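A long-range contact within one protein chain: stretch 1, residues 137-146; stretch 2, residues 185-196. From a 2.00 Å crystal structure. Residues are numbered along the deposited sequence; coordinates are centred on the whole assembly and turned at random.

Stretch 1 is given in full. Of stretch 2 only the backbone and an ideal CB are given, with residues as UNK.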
# COMPACT_ATOMS: atom_id res chain seq x y z
N GLY A 137 6.53 -12.93 -11.18
CA GLY A 137 6.54 -11.48 -11.25
C GLY A 137 5.15 -10.91 -11.43
O GLY A 137 4.16 -11.61 -11.26
N MET A 138 5.09 -9.62 -11.74
CA MET A 138 3.82 -8.91 -11.96
C MET A 138 4.00 -7.98 -13.14
O MET A 138 5.08 -7.42 -13.34
CB MET A 138 3.45 -8.07 -10.73
CG MET A 138 3.40 -8.82 -9.41
SD MET A 138 3.18 -7.69 -8.00
CE MET A 138 1.41 -7.56 -7.95
N SER A 139 2.94 -7.82 -13.93
CA SER A 139 2.98 -6.93 -15.09
C SER A 139 1.66 -6.20 -15.21
O SER A 139 0.60 -6.78 -15.03
CB SER A 139 3.25 -7.72 -16.37
OG SER A 139 4.52 -8.34 -16.34
N ALA A 140 1.73 -4.90 -15.49
CA ALA A 140 0.53 -4.09 -15.65
C ALA A 140 0.06 -4.18 -17.09
O ALA A 140 0.88 -4.28 -18.02
CB ALA A 140 0.82 -2.64 -15.28
N LEU A 141 -1.25 -4.17 -17.28
CA LEU A 141 -1.84 -4.22 -18.62
C LEU A 141 -2.31 -2.81 -18.97
O LEU A 141 -3.16 -2.26 -18.28
CB LEU A 141 -3.03 -5.18 -18.65
CG LEU A 141 -2.77 -6.69 -18.72
CD1 LEU A 141 -1.88 -7.15 -17.59
CD2 LEU A 141 -4.11 -7.42 -18.67
N LEU A 142 -1.75 -2.24 -20.03
CA LEU A 142 -2.13 -0.89 -20.43
C LEU A 142 -3.13 -0.92 -21.58
O LEU A 142 -2.81 -1.32 -22.69
CB LEU A 142 -0.88 -0.10 -20.84
CG LEU A 142 0.28 -0.16 -19.83
CD1 LEU A 142 1.43 0.70 -20.33
CD2 LEU A 142 -0.19 0.31 -18.46
N GLY A 143 -4.35 -0.49 -21.28
CA GLY A 143 -5.41 -0.49 -22.29
C GLY A 143 -6.26 -1.73 -22.15
O GLY A 143 -6.00 -2.58 -21.29
N GLY A 144 -7.29 -1.84 -22.98
CA GLY A 144 -8.16 -2.99 -22.95
C GLY A 144 -9.33 -2.85 -21.99
O GLY A 144 -9.51 -1.81 -21.35
N ASP A 145 -10.13 -3.90 -21.90
CA ASP A 145 -11.29 -3.91 -21.01
C ASP A 145 -10.91 -4.77 -19.81
O ASP A 145 -10.35 -5.85 -19.96
CB ASP A 145 -12.50 -4.51 -21.74
CG ASP A 145 -13.69 -4.73 -20.83
OD1 ASP A 145 -13.89 -5.88 -20.38
OD2 ASP A 145 -14.42 -3.75 -20.55
N PRO A 146 -11.19 -4.28 -18.59
CA PRO A 146 -10.86 -5.02 -17.37
C PRO A 146 -11.39 -6.45 -17.24
O PRO A 146 -10.65 -7.35 -16.83
CB PRO A 146 -11.35 -4.09 -16.25
CG PRO A 146 -12.44 -3.31 -16.91
CD PRO A 146 -11.86 -3.01 -18.27
N UNK A 185 -1.46 -11.11 -25.98
CA UNK A 185 -2.13 -10.12 -25.16
C UNK A 185 -3.64 -10.17 -25.25
O UNK A 185 -4.21 -10.65 -26.23
CB UNK A 185 -1.65 -8.72 -25.55
N UNK A 186 -4.33 -9.68 -24.20
CA UNK A 186 -5.79 -9.68 -24.22
C UNK A 186 -6.20 -8.64 -25.27
O UNK A 186 -5.45 -7.69 -25.52
CB UNK A 186 -6.38 -9.37 -22.84
N UNK A 187 -7.36 -8.83 -25.87
CA UNK A 187 -7.85 -7.90 -26.89
C UNK A 187 -7.84 -6.46 -26.38
O UNK A 187 -8.29 -6.18 -25.28
CB UNK A 187 -9.26 -8.29 -27.33
N UNK A 188 -7.31 -5.56 -27.20
CA UNK A 188 -7.27 -4.15 -26.83
C UNK A 188 -6.08 -3.72 -25.99
O UNK A 188 -5.80 -2.52 -25.91
CB UNK A 188 -8.55 -3.80 -26.07
N UNK A 189 -5.40 -4.66 -25.35
CA UNK A 189 -4.24 -4.30 -24.53
C UNK A 189 -3.09 -3.91 -25.45
O UNK A 189 -2.76 -4.63 -26.39
CB UNK A 189 -3.83 -5.45 -23.61
N UNK A 190 -2.50 -2.75 -25.18
CA UNK A 190 -1.40 -2.25 -26.00
C UNK A 190 -0.05 -2.74 -25.48
O UNK A 190 0.83 -3.10 -26.26
CB UNK A 190 -1.42 -0.72 -26.04
N UNK A 191 0.09 -2.76 -24.16
CA UNK A 191 1.35 -3.14 -23.56
C UNK A 191 1.20 -3.92 -22.27
O UNK A 191 0.27 -3.70 -21.50
CB UNK A 191 2.19 -1.89 -23.30
N UNK A 192 2.12 -4.85 -22.05
CA UNK A 192 2.15 -5.64 -20.83
C UNK A 192 3.49 -5.25 -20.21
O UNK A 192 4.54 -5.74 -20.61
CB UNK A 192 2.01 -7.14 -21.08
N UNK A 193 3.43 -4.35 -19.25
CA UNK A 193 4.63 -3.84 -18.61
C UNK A 193 4.99 -4.50 -17.29
O UNK A 193 4.24 -4.42 -16.31
CB UNK A 193 4.47 -2.34 -18.38
N UNK A 194 6.16 -5.16 -17.24
CA UNK A 194 6.60 -5.82 -16.01
C UNK A 194 6.91 -4.81 -14.91
O UNK A 194 7.55 -3.80 -15.16
CB UNK A 194 7.83 -6.68 -16.29
N UNK A 195 6.43 -5.10 -13.71
CA UNK A 195 6.64 -4.23 -12.55
C UNK A 195 7.97 -4.53 -11.88
O UNK A 195 8.51 -5.64 -12.00
CB UNK A 195 5.50 -4.39 -11.54
N UNK A 196 8.50 -3.53 -11.17
CA UNK A 196 9.78 -3.69 -10.48
C UNK A 196 9.58 -4.36 -9.12
O UNK A 196 9.74 -3.74 -8.07
CB UNK A 196 10.47 -2.33 -10.31

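Two antiparallel strands meet here, their directions 151° apart, and the backbone sets most of the rules before any side chain is chosen. Position 185 points toward stretch 1 but finds nothing of it within 5.5 Å, so almost anything fits; the deposited residue is Lys-185, whose end leads away.

Position 186 opens a type II turn that ends at 189, its type set by the angles at 187 and 188, and the ideal CB lies 5.1 Å from CD2 of Leu-141. A proline or a modest apolar residue would suit. Pro-186 is found, its CG 4.1 Å from Leu-141 CD2, and its O accepts a 3.0 Å hydrogen bond from the N of 189. Position 187 points sideways into open space, where a polar residue is at ease; it is Glu-187. Its backbone O takes a hydrogen bond from a water, 2.7 Å away, that in turn accepts from Asp-145 N at 2.7 Å.

Position 188 is far more restrictive. Its phi of 85° would jam a CB against the preceding carbonyl O, and the ideal CB would sit 3.2 Å from Gly-144 CA. Both point to glycine, and Gly-188 is deposited, its CA 4.1 Å from Gly-144 CA.

At 189 the CB points sideways, 4.3 Å from Gly-143 O, beside a glycine pair that offers no side chains. A medium apolar residue could fill that space. Val-189 does so, with CG2 3.6 Å from Gly-143 O and CG1 4.3 Å from Leu-141 CB.

Position 190 donates its N to Leu-142 O at 2.9 Å. The CB points sideways, and a long side chain could turn back over bare Gly-143; a short polar one would also be tolerated. Arg-190 turns back: NH1 comes 3.3 Å from Gly-143 CA, NH2 3.8 Å from Leu-142 CB, and Leu-142 O lies over one face of the guanidinium.

Position 191 pairs with Leu-142, its O accepting a hydrogen bond from Leu-142 N at 2.9 Å, and the ideal CB is 4.0 Å from Leu-142 CD1. Apolar or long aliphatic residues would suit. Lys-191 rests its CB by that methyl while its end leads away.

Position 192 shares a face with Ser-139 and Leu-141, so a beta-branched apolar residue is a natural choice. Val-192 places CG1 3.6 Å from Ser-139 CB.

Position 193 pairs with Ala-140 through two backbone bonds, 2.7 Å from Ala-140 N to its O and 2.8 Å from its N to Ala-140 O. The ideal CB lies 4.7 Å from Leu-142 CD1, so a branched apolar residue could meet that methyl, and Val-193 brings CG2 within 3.6 Å of Leu-142 CD1.

Opposite Ser-139, position 194 needs no backbone donor for this ladder, and its phi of -67° admits proline; small residues would also serve. Pro-194 has CB 3.7 Å from Ser-139 OG.

Position 195 donates its N to Met-138 O at 2.7 Å. Its sideways CB could carry an apolar chain back to the sheet, and Leu-195 sets CD2 4.0 Å from Met-138 CB and CD1 3.9 Å from Ala-140 CB. Position 196 points away, and Lys-196 makes no contact.

Stretch 2 185-196: KPEGVRKVVPLK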
# COMPACT_ATOMS: atom_id res chain seq x y z
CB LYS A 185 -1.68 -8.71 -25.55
CG LYS A 185 -0.18 -8.45 -25.43
CD LYS A 185 0.12 -6.98 -25.73
CE LYS A 185 1.62 -6.68 -25.69
NZ LYS A 185 2.36 -7.49 -26.69
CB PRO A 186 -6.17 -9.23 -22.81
CG PRO A 186 -4.99 -9.69 -21.98
CD PRO A 186 -3.82 -9.32 -22.86
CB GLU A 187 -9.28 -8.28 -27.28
CG GLU A 187 -9.77 -7.59 -28.54
CD GLU A 187 -11.24 -7.86 -28.81
OE1 GLU A 187 -11.71 -8.95 -28.44
OE2 GLU A 187 -11.91 -6.97 -29.39
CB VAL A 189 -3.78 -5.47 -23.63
CG1 VAL A 189 -2.48 -5.11 -22.91
CG2 VAL A 189 -4.86 -5.78 -22.60
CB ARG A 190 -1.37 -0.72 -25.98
CG ARG A 190 -2.66 -0.04 -26.36
CD ARG A 190 -2.48 1.47 -26.34
NE ARG A 190 -2.13 1.97 -25.01
CZ ARG A 190 -3.02 2.20 -24.04
NH1 ARG A 190 -4.31 1.98 -24.26
NH2 ARG A 190 -2.61 2.66 -22.87
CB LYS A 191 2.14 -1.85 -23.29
CG LYS A 191 3.64 -1.90 -23.48
CD LYS A 191 4.19 -0.48 -23.31
CE LYS A 191 5.71 -0.42 -23.40
NZ LYS A 191 6.18 0.98 -23.21
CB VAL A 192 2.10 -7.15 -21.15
CG1 VAL A 192 2.27 -7.96 -19.87
CG2 VAL A 192 0.76 -7.49 -21.79
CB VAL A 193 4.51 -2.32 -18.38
CG1 VAL A 193 5.84 -1.75 -17.89
CG2 VAL A 193 4.08 -1.64 -19.67
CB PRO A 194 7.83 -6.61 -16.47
CG PRO A 194 8.35 -5.81 -17.61
CD PRO A 194 7.09 -5.41 -18.35
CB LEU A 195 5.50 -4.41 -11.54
CG LEU A 195 4.15 -3.74 -11.84
CD1 LEU A 195 3.60 -4.24 -13.15
CD2 LEU A 195 3.18 -4.05 -10.71
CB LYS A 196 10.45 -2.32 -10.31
CG LYS A 196 10.58 -1.52 -11.60
CD LYS A 196 11.22 -0.16 -11.36
CE LYS A 196 11.25 0.68 -12.63
NZ LYS A 196 12.05 0.07 -13.73
O HOH W 1 7.96 -8.45 -12.39
O HOH W 2 -9.26 -6.34 -22.74
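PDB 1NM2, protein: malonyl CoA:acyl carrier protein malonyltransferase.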